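Local atomic coordinates of Low molecular weight phosphotyrosine protein phosphatase 1 (Drosophila melanogaster, PDB entry 7CUY), a protein that hydrolyses phosphate monoesters, removing phosphate from phosphotyrosine in proteins and probably from small aryl and acyl phosphates. Residues Q76-S79 and Y83-G86; K104-M109 and K150-K155; R50-A55 and E132-A137. All coordinates share one frame; numbering follows the deposited sequence.

Contact 1: residues Q76-S79 and Y83-G86; sequences QDFS and YIFG
Phe78, on the short helix 77-80, and Ile84, on the strand 83-86, bring the two backbones together here, with their CA atoms 7.8 Å apart. The strand is an inner member of the four-stranded parallel sheet of this Rossmann-like alpha/beta fold, in the order 35-41, 3-9, 83-86, 106-109, and the helix immediately precedes it in the chain. The contact illustrates how a turn of helix can be pinned to the strand that follows it through a single aliphatic group. Ile84 points its CB toward the helix, and with CG1 anti to the carbonyl carbon (chi1 -57°) and the chain extended to its end, CD1 is the atom that arrives. It settles over one face of the Phe78 ring in a CH-pi contact, 4.2 Å from the ring centroid and 28° off the normal, displaced toward CD1 and CE1 of the phenylalanine. The two side chains cross at about a right angle. On the ring side, CG of Phe78 also lies anti to the carbonyl carbon, which swings the phenyl group to meet the methyl. Around this pair the core closes in: Leu95 of helix 89-98 touches both Phe78 and Ile84, Leu98 and Leu107 reach the phenylalanine, and Ile8 of strand 3-9 lies against the isoleucine. Asp77 contributes its backbone, while its carboxylate turns to other work, OD2 accepting from Arg74 N and forming a salt bridge with Arg71. Ser79 N donates to Gln76 O at 3.0 Å. The same methyl carbon that lies over the ring also approaches the main chain of the helix, Ile84 CD1 lying 4.0 Å from Asp77 O.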
loop_
_atom_site.group_PDB
_atom_site.type_symbol
_atom_site.label_atom_id
_atom_site.label_comp_id
_atom_site.label_asym_id
_atom_site.label_seq_id
_atom_site.Cartn_x
_atom_site.Cartn_y
_atom_site.Cartn_z
ATOM N N GLN A 76 -15.396 -8.567 1.844
ATOM C CA GLN A 76 -14.758 -9.812 2.256
ATOM C C GLN A 76 -13.257 -9.637 2.471
ATOM O O GLN A 76 -12.639 -10.485 3.126
ATOM C CB GLN A 76 -15.012 -10.932 1.249
ATOM C CG GLN A 76 -14.012 -10.998 0.104
ATOM C CD GLN A 76 -13.996 -12.352 -0.579
ATOM O OE1 GLN A 76 -14.552 -12.521 -1.675
ATOM N NE2 GLN A 76 -13.343 -13.329 0.059
ATOM N N ASP A 77 -12.666 -8.556 1.941
ATOM C CA ASP A 77 -11.274 -8.241 2.245
ATOM C C ASP A 77 -11.059 -8.141 3.744
ATOM O O ASP A 77 -10.035 -8.593 4.260
ATOM C CB ASP A 77 -10.855 -6.933 1.580
ATOM C CG ASP A 77 -10.680 -7.056 0.081
ATOM O OD1 ASP A 77 -10.291 -8.140 -0.410
ATOM O OD2 ASP A 77 -10.937 -6.055 -0.616
ATOM N N PHE A 78 -12.019 -7.565 4.470
ATOM C CA PHE A 78 -11.799 -7.392 5.902
ATOM C C PHE A 78 -11.824 -8.713 6.657
ATOM O O PHE A 78 -11.410 -8.743 7.818
ATOM C CB PHE A 78 -12.826 -6.426 6.494
ATOM C CG PHE A 78 -12.731 -5.036 5.935
ATOM C CD1 PHE A 78 -11.952 -4.070 6.560
ATOM C CD2 PHE A 78 -13.409 -4.700 4.776
ATOM C CE1 PHE A 78 -11.853 -2.787 6.038
ATOM C CE2 PHE A 78 -13.325 -3.419 4.251
ATOM C CZ PHE A 78 -12.551 -2.464 4.881
ATOM N N SER A 79 -12.281 -9.797 6.032
ATOM C CA SER A 79 -12.169 -11.129 6.619
ATOM C C SER A 79 -11.011 -11.941 6.060
ATOM O O SER A 79 -10.584 -12.903 6.708
ATOM C CB SER A 79 -13.457 -11.933 6.400
ATOM O OG SER A 79 -14.569 -11.326 7.028
ATOM N N TYR A 83 -3.883 -7.635 7.760
ATOM C CA TYR A 83 -3.475 -6.245 7.848
ATOM C C TYR A 83 -3.991 -5.513 6.627
ATOM O O TYR A 83 -3.764 -5.958 5.502
ATOM C CB TYR A 83 -1.951 -6.134 7.911
ATOM C CG TYR A 83 -1.367 -6.943 9.039
ATOM C CD1 TYR A 83 -1.426 -6.476 10.348
ATOM C CD2 TYR A 83 -0.764 -8.172 8.799
ATOM C CE1 TYR A 83 -0.890 -7.222 11.401
ATOM C CE2 TYR A 83 -0.235 -8.930 9.827
ATOM C CZ TYR A 83 -0.294 -8.446 11.133
ATOM O OH TYR A 83 0.241 -9.192 12.160
ATOM N N ILE A 84 -4.682 -4.398 6.840
ATOM C CA ILE A 84 -5.088 -3.508 5.760
ATOM C C ILE A 84 -4.518 -2.123 6.046
ATOM O O ILE A 84 -4.732 -1.580 7.131
ATOM C CB ILE A 84 -6.619 -3.460 5.618
ATOM C CG1 ILE A 84 -7.161 -4.878 5.390
ATOM C CG2 ILE A 84 -6.993 -2.571 4.470
ATOM C CD1 ILE A 84 -8.611 -4.950 5.005
ATOM N N PHE A 85 -3.794 -1.563 5.080
ATOM C CA PHE A 85 -3.061 -0.308 5.227
ATOM C C PHE A 85 -3.680 0.798 4.379
ATOM O O PHE A 85 -3.834 0.640 3.165
ATOM C CB PHE A 85 -1.595 -0.463 4.791
ATOM C CG PHE A 85 -0.724 -1.216 5.766
ATOM C CD1 PHE A 85 -0.172 -0.576 6.860
ATOM C CD2 PHE A 85 -0.430 -2.546 5.562
ATOM C CE1 PHE A 85 0.660 -1.268 7.743
ATOM C CE2 PHE A 85 0.382 -3.241 6.443
ATOM C CZ PHE A 85 0.928 -2.602 7.533
ATOM N N GLY A 86 -3.978 1.955 5.012
ATOM C CA GLY A 86 -4.244 3.162 4.259
ATOM C C GLY A 86 -2.979 3.980 4.090
ATOM O O GLY A 86 -1.983 3.767 4.770
#

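Contact 2: residues K104-M109 and K150-K155; sequences KAELLM and KERLQK
Glu106 and Arg152 join an edge strand to the end of a helix by one salt bridge. In the parallel sheet of this alpha/beta phosphatase fold, strand 106-109 is outermost on its side, and helix 132-153 brings its last turns near it; the backbones stay well apart, 11.6 Å between the CA atoms of Glu106 and Arg152, so long side chains must span the gap. The electrostatic part comes first. Glu106 holds CG anti to the backbone N (chi1 -162°) and is extended beyond it, carrying the carboxylate toward the helix, whereas Arg152 bends at chi2 and meets it at about a right angle. The two flat groups are nearly coplanar, 22° apart, and OE1 lies at the guanidinium edge. NH1 of Arg152 donates to OE1 of Glu106 on the syn side, somewhat out of the carboxylate plane, at 2.9 Å, and the N-H...O angle of 175° makes the bond almost straight. One hydrogen bond joins the groups: OE2 of Glu106 is 3.5 Å from NH1 of Arg152, and Arg152 NH2 is 3.7 Å from Glu106 OE1. The van der Waals part is smaller. Leu108, two residues further along the strand, directs its CB toward the helix and also packs on Phe148, while Phe113 lies against Arg152. Beside them, Leu153 O accepts from Arg3 NH1, a further tie for the helix end. Where the leucine meets the charged group, the approach is oblique, with CD1 of Leu108 4.3 Å from NH1 of Arg152.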
loop_
_atom_site.group_PDB
_atom_site.type_symbol
_atom_site.label_atom_id
_atom_site.label_comp_id
_atom_site.label_asym_id
_atom_site.label_seq_id
_atom_site.Cartn_x
_atom_site.Cartn_y
_atom_site.Cartn_z
ATOM N N LYS A 104 -11.753 -9.420 11.225
ATOM C CA LYS A 104 -10.430 -9.748 11.744
ATOM C C LYS A 104 -9.325 -8.786 11.294
ATOM O O LYS A 104 -8.348 -8.625 12.023
ATOM C CB LYS A 104 -10.094 -11.201 11.376
ATOM C CG LYS A 104 -8.723 -11.485 10.804
ATOM C CD LYS A 104 -8.763 -12.801 10.077
ATOM C CE LYS A 104 -7.539 -13.025 9.224
ATOM N NZ LYS A 104 -7.757 -14.144 8.267
ATOM N N ALA A 105 -9.464 -8.114 10.152
ATOM C CA ALA A 105 -8.394 -7.244 9.661
ATOM C C ALA A 105 -8.014 -6.155 10.662
ATOM O O ALA A 105 -8.870 -5.468 11.223
ATOM C CB ALA A 105 -8.810 -6.574 8.354
ATOM N N GLU A 106 -6.714 -5.949 10.822
ATOM C CA GLU A 106 -6.194 -4.815 11.570
ATOM C C GLU A 106 -6.005 -3.636 10.614
ATOM O O GLU A 106 -5.291 -3.757 9.613
ATOM C CB GLU A 106 -4.875 -5.201 12.253
ATOM C CG GLU A 106 -4.476 -4.263 13.384
ATOM C CD GLU A 106 -3.126 -4.602 14.030
ATOM O OE1 GLU A 106 -2.453 -3.661 14.522
ATOM O OE2 GLU A 106 -2.752 -5.792 14.071
ATOM N N LEU A 107 -6.619 -2.493 10.925
ATOM C CA LEU A 107 -6.537 -1.317 10.057
ATOM C C LEU A 107 -5.399 -0.415 10.521
ATOM O O LEU A 107 -5.436 0.122 11.637
ATOM C CB LEU A 107 -7.843 -0.524 10.050
ATOM C CG LEU A 107 -9.144 -1.299 9.897
ATOM C CD1 LEU A 107 -10.318 -0.321 9.726
ATOM C CD2 LEU A 107 -9.069 -2.293 8.743
ATOM N N LEU A 108 -4.408 -0.224 9.667
ATOM C CA LEU A 108 -3.232 0.546 10.032
ATOM C C LEU A 108 -2.971 1.582 8.956
ATOM O O LEU A 108 -3.394 1.441 7.812
ATOM C CB LEU A 108 -2.000 -0.371 10.213
ATOM C CG LEU A 108 -2.230 -1.501 11.230
ATOM C CD1 LEU A 108 -1.149 -2.547 11.115
ATOM C CD2 LEU A 108 -2.340 -0.952 12.672
ATOM N N MET A 109 -2.270 2.633 9.324
ATOM C CA MET A 109 -1.786 3.579 8.339
ATOM C C MET A 109 -0.306 3.295 8.118
ATOM O O MET A 109 0.457 3.196 9.086
ATOM C CB MET A 109 -2.021 5.019 8.803
ATOM C CG MET A 109 -1.883 5.975 7.656
ATOM S SD MET A 109 -2.211 7.674 8.099
ATOM C CE MET A 109 -0.725 8.041 9.039
ATOM N N LYS A 150 9.722 -5.785 10.163
ATOM C CA LYS A 150 10.594 -6.149 11.276
ATOM C C LYS A 150 9.817 -6.244 12.586
ATOM O O LYS A 150 9.957 -7.225 13.328
ATOM C CB LYS A 150 11.751 -5.153 11.379
ATOM C CG LYS A 150 12.965 -5.574 10.566
ATOM C CD LYS A 150 13.901 -4.416 10.315
ATOM C CE LYS A 150 15.319 -4.891 10.144
ATOM N NZ LYS A 150 15.483 -5.689 8.923
ATOM N N GLU A 151 8.977 -5.245 12.887
ATOM C CA GLU A 151 8.256 -5.247 14.162
ATOM C C GLU A 151 7.167 -6.307 14.192
ATOM O O GLU A 151 7.158 -7.180 15.066
ATOM C CB GLU A 151 7.624 -3.885 14.428
ATOM C CG GLU A 151 8.594 -2.777 14.626
ATOM C CD GLU A 151 7.885 -1.448 14.665
ATOM O OE1 GLU A 151 6.806 -1.379 15.312
ATOM O OE2 GLU A 151 8.387 -0.498 14.023
ATOM N N ARG A 152 6.213 -6.224 13.270
ATOM C CA ARG A 152 5.005 -7.035 13.383
ATOM C C ARG A 152 5.130 -8.379 12.702
ATOM O O ARG A 152 4.571 -9.361 13.185
ATOM C CB ARG A 152 3.805 -6.311 12.781
ATOM C CG ARG A 152 3.522 -5.001 13.437
ATOM C CD ARG A 152 3.024 -5.195 14.873
ATOM N NE ARG A 152 2.502 -3.924 15.361
ATOM C CZ ARG A 152 1.232 -3.546 15.243
ATOM N NH1 ARG A 152 0.338 -4.354 14.682
ATOM N NH2 ARG A 152 0.862 -2.356 15.691
ATOM N N LEU A 153 5.809 -8.446 11.570
ATOM C CA LEU A 153 5.834 -9.706 10.845
ATOM C C LEU A 153 6.945 -10.626 11.339
ATOM O O LEU A 153 6.755 -11.845 11.400
ATOM C CB LEU A 153 5.978 -9.444 9.349
ATOM C CG LEU A 153 4.810 -8.755 8.620
ATOM C CD1 LEU A 153 5.028 -8.777 7.107
ATOM C CD2 LEU A 153 3.448 -9.357 8.970
ATOM N N GLN A 154 8.099 -10.064 11.703
ATOM C CA GLN A 154 9.224 -10.841 12.205
ATOM C C GLN A 154 9.362 -10.778 13.714
ATOM O O GLN A 154 10.199 -11.498 14.275
ATOM C CB GLN A 154 10.525 -10.357 11.573
ATOM C CG GLN A 154 10.552 -10.553 10.093
ATOM C CD GLN A 154 11.921 -10.348 9.518
ATOM O OE1 GLN A 154 12.253 -9.244 9.087
ATOM N NE2 GLN A 154 12.739 -11.410 9.509
ATOM N N LYS A 155 8.568 -9.942 14.373
ATOM C CA LYS A 155 8.600 -9.786 15.823
ATOM C C LYS A 155 9.938 -9.185 16.248
ATOM O O LYS A 155 10.475 -9.549 17.285
ATOM C CB LYS A 155 8.346 -11.131 16.518
ATOM C CG LYS A 155 7.158 -11.910 15.946
ATOM C CD LYS A 155 5.853 -11.335 16.456
ATOM C CE LYS A 155 4.760 -11.339 15.403
ATOM N NZ LYS A 155 4.332 -12.700 14.981
#

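Contact 3: residues R50-A55 and E132-A137; sequences RADPRA and EGFETA
Phe134 reaches from the first turns of helix 132-153 into the start of helix 53-61, where Asp52, Arg54 and Ala55 receive its ring. With CG anti to the carbonyl carbon (chi1 -67°), the phenyl group leaves its own helix and lies against Arg54, whose CB stands over the centre of one face in a CH-pi contact, 3.7 Å from the ring centroid. From that CB the arginine chain arches away at CG and returns with CD and NE at the CE1-CZ rim, bending at chi3 (-75°), so that its guanidinium turns back toward Asp52. NE comes within 3.4 Å of Phe134 CE1, and the guanidinium is inclined 45° to the ring, with the ring edge carbon over one of its faces. Asp52 is the N-cap of helix 53-61, and its carboxylate does double duty: OD2 takes Arg54 N on its anti side at 2.7 Å as the capping bond and Arg54 NE on its syn side at 2.9 Å as a salt bridge. The two donors come from opposite faces of the carboxylate plane, a grip that should limit its rotation. Asp52 OD2 also lies obliquely 3.6 Å from Phe134 CZ. Arg54 NH2 adds a weak bond to OD1 and has a stronger partner in Tyr126 O, while NH1 is held by Glu128 O and Gly130 O, anchoring the loop that leads from the probable proton donor, Asp124, into the long helix. The ring, about 7 Å from the side chains of Asp124 and of Arg15, another probable active-site residue, also touches Cys14 and Pro125. Ala55 comes in beside the ring: its N lies obliquely, 3.4 Å from Phe134 CD2, and its CB is 3.8 Å from the same carbon.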
loop_
_atom_site.group_PDB
_atom_site.type_symbol
_atom_site.label_atom_id
_atom_site.label_comp_id
_atom_site.label_asym_id
_atom_site.label_seq_id
_atom_site.Cartn_x
_atom_site.Cartn_y
_atom_site.Cartn_z
ATOM N N ARG A 50 -4.223 -0.338 -15.375
ATOM C CA ARG A 50 -2.922 -0.542 -14.761
ATOM C C ARG A 50 -2.554 0.685 -13.927
ATOM O O ARG A 50 -3.246 1.709 -13.927
ATOM C CB ARG A 50 -1.847 -0.801 -15.827
ATOM C CG ARG A 50 -2.088 -2.012 -16.748
ATOM C CD ARG A 50 -1.767 -3.350 -16.080
ATOM N N ALA A 51 -1.434 0.569 -13.217
ATOM C CA ALA A 51 -0.956 1.656 -12.388
ATOM C C ALA A 51 -0.597 2.866 -13.252
ATOM O O ALA A 51 -0.391 2.756 -14.470
ATOM C CB ALA A 51 0.255 1.211 -11.572
ATOM N N ASP A 52 -0.524 4.034 -12.604
ATOM C CA ASP A 52 -0.142 5.253 -13.302
ATOM C C ASP A 52 1.228 5.064 -13.952
ATOM O O ASP A 52 2.138 4.514 -13.320
ATOM C CB ASP A 52 -0.095 6.439 -12.335
ATOM C CG ASP A 52 0.179 7.761 -13.046
ATOM O OD1 ASP A 52 -0.798 8.469 -13.373
ATOM O OD2 ASP A 52 1.361 8.093 -13.286
ATOM N N PRO A 53 1.405 5.486 -15.205
ATOM C CA PRO A 53 2.726 5.367 -15.845
ATOM C C PRO A 53 3.857 5.898 -14.993
ATOM O O PRO A 53 4.977 5.364 -15.058
ATOM C CB PRO A 53 2.569 6.171 -17.151
ATOM C CG PRO A 53 1.212 6.782 -17.119
ATOM C CD PRO A 53 0.385 6.010 -16.125
ATOM N N ARG A 54 3.596 6.914 -14.165
ATOM C CA ARG A 54 4.657 7.455 -13.319
ATOM C C ARG A 54 4.965 6.525 -12.156
ATOM O O ARG A 54 6.107 6.486 -11.680
ATOM C CB ARG A 54 4.276 8.841 -12.809
ATOM C CG ARG A 54 3.966 9.835 -13.922
ATOM C CD ARG A 54 3.329 11.101 -13.380
ATOM N NE ARG A 54 1.927 10.893 -13.017
ATOM C CZ ARG A 54 1.128 11.847 -12.550
ATOM N NH1 ARG A 54 1.589 13.085 -12.384
ATOM N NH2 ARG A 54 -0.130 11.565 -12.249
ATOM N N ALA A 55 3.967 5.775 -11.681
ATOM C CA ALA A 55 4.256 4.754 -10.678
ATOM C C ALA A 55 5.084 3.623 -11.283
ATOM O O ALA A 55 6.067 3.167 -10.685
ATOM C CB ALA A 55 2.957 4.213 -10.084
ATOM N N GLU A 132 7.796 13.392 -9.236
ATOM C CA GLU A 132 8.529 13.567 -7.985
ATOM C C GLU A 132 7.745 13.025 -6.802
ATOM O O GLU A 132 8.325 12.403 -5.909
ATOM C CB GLU A 132 8.870 15.039 -7.755
ATOM N N GLY A 133 6.429 13.253 -6.773
ATOM C CA GLY A 133 5.624 12.746 -5.675
ATOM C C GLY A 133 5.561 11.234 -5.605
ATOM O O GLY A 133 5.295 10.679 -4.533
ATOM N N PHE A 134 5.777 10.556 -6.731
ATOM C CA PHE A 134 5.816 9.102 -6.723
ATOM C C PHE A 134 7.111 8.612 -6.097
ATOM O O PHE A 134 7.123 7.629 -5.341
ATOM C CB PHE A 134 5.668 8.573 -8.150
ATOM C CG PHE A 134 4.309 8.834 -8.764
ATOM C CD1 PHE A 134 3.936 10.115 -9.145
ATOM C CD2 PHE A 134 3.421 7.789 -8.994
ATOM C CE1 PHE A 134 2.685 10.357 -9.719
ATOM C CE2 PHE A 134 2.169 8.016 -9.564
ATOM C CZ PHE A 134 1.807 9.294 -9.937
ATOM N N GLU A 135 8.213 9.294 -6.408
ATOM C CA GLU A 135 9.494 8.947 -5.814
ATOM C C GLU A 135 9.457 9.117 -4.302
ATOM O O GLU A 135 10.009 8.286 -3.570
ATOM C CB GLU A 135 10.598 9.793 -6.451
ATOM C CG GLU A 135 11.914 9.832 -5.682
ATOM C CD GLU A 135 12.688 8.517 -5.755
ATOM O OE1 GLU A 135 12.334 7.654 -6.606
ATOM O OE2 GLU A 135 13.647 8.357 -4.958
ATOM N N THR A 136 8.789 10.164 -3.793
ATOM C CA THR A 136 8.815 10.324 -2.340
ATOM C C THR A 136 7.924 9.284 -1.668
ATOM O O THR A 136 8.289 8.736 -0.621
ATOM C CB THR A 136 8.451 11.757 -1.903
ATOM O OG1 THR A 136 7.105 11.829 -1.416
ATOM C CG2 THR A 136 8.622 12.724 -3.022
ATOM N N ALA A 137 6.778 8.964 -2.280
ATOM C CA ALA A 137 5.979 7.833 -1.819
ATOM C C ALA A 137 6.805 6.545 -1.794
ATOM O O ALA A 137 6.729 5.756 -0.842
ATOM C CB ALA A 137 4.753 7.664 -2.717
#

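In the fold
Followed from the N terminus, the chain first supplies 50-55, at the start of helix 53-61, but contact 3 closes only when helix 132-153 begins. Contact 1 is made within that long loop, a short local closure from 76-79 to 83-86 that is nested inside it. After it, 104-109 begins contact 2, which waits for the far end of the same long helix, so contacts 2 and 3 cross along the chain. Contacts 1 and 2 adjoin through neighbouring strands 83-86 and 106-109 of the sheet. Contact 3 lies on the opposite side of the chain's centre, leaving helix 132-153 tied to helix 53-61 at its start and to the edge strand at its end.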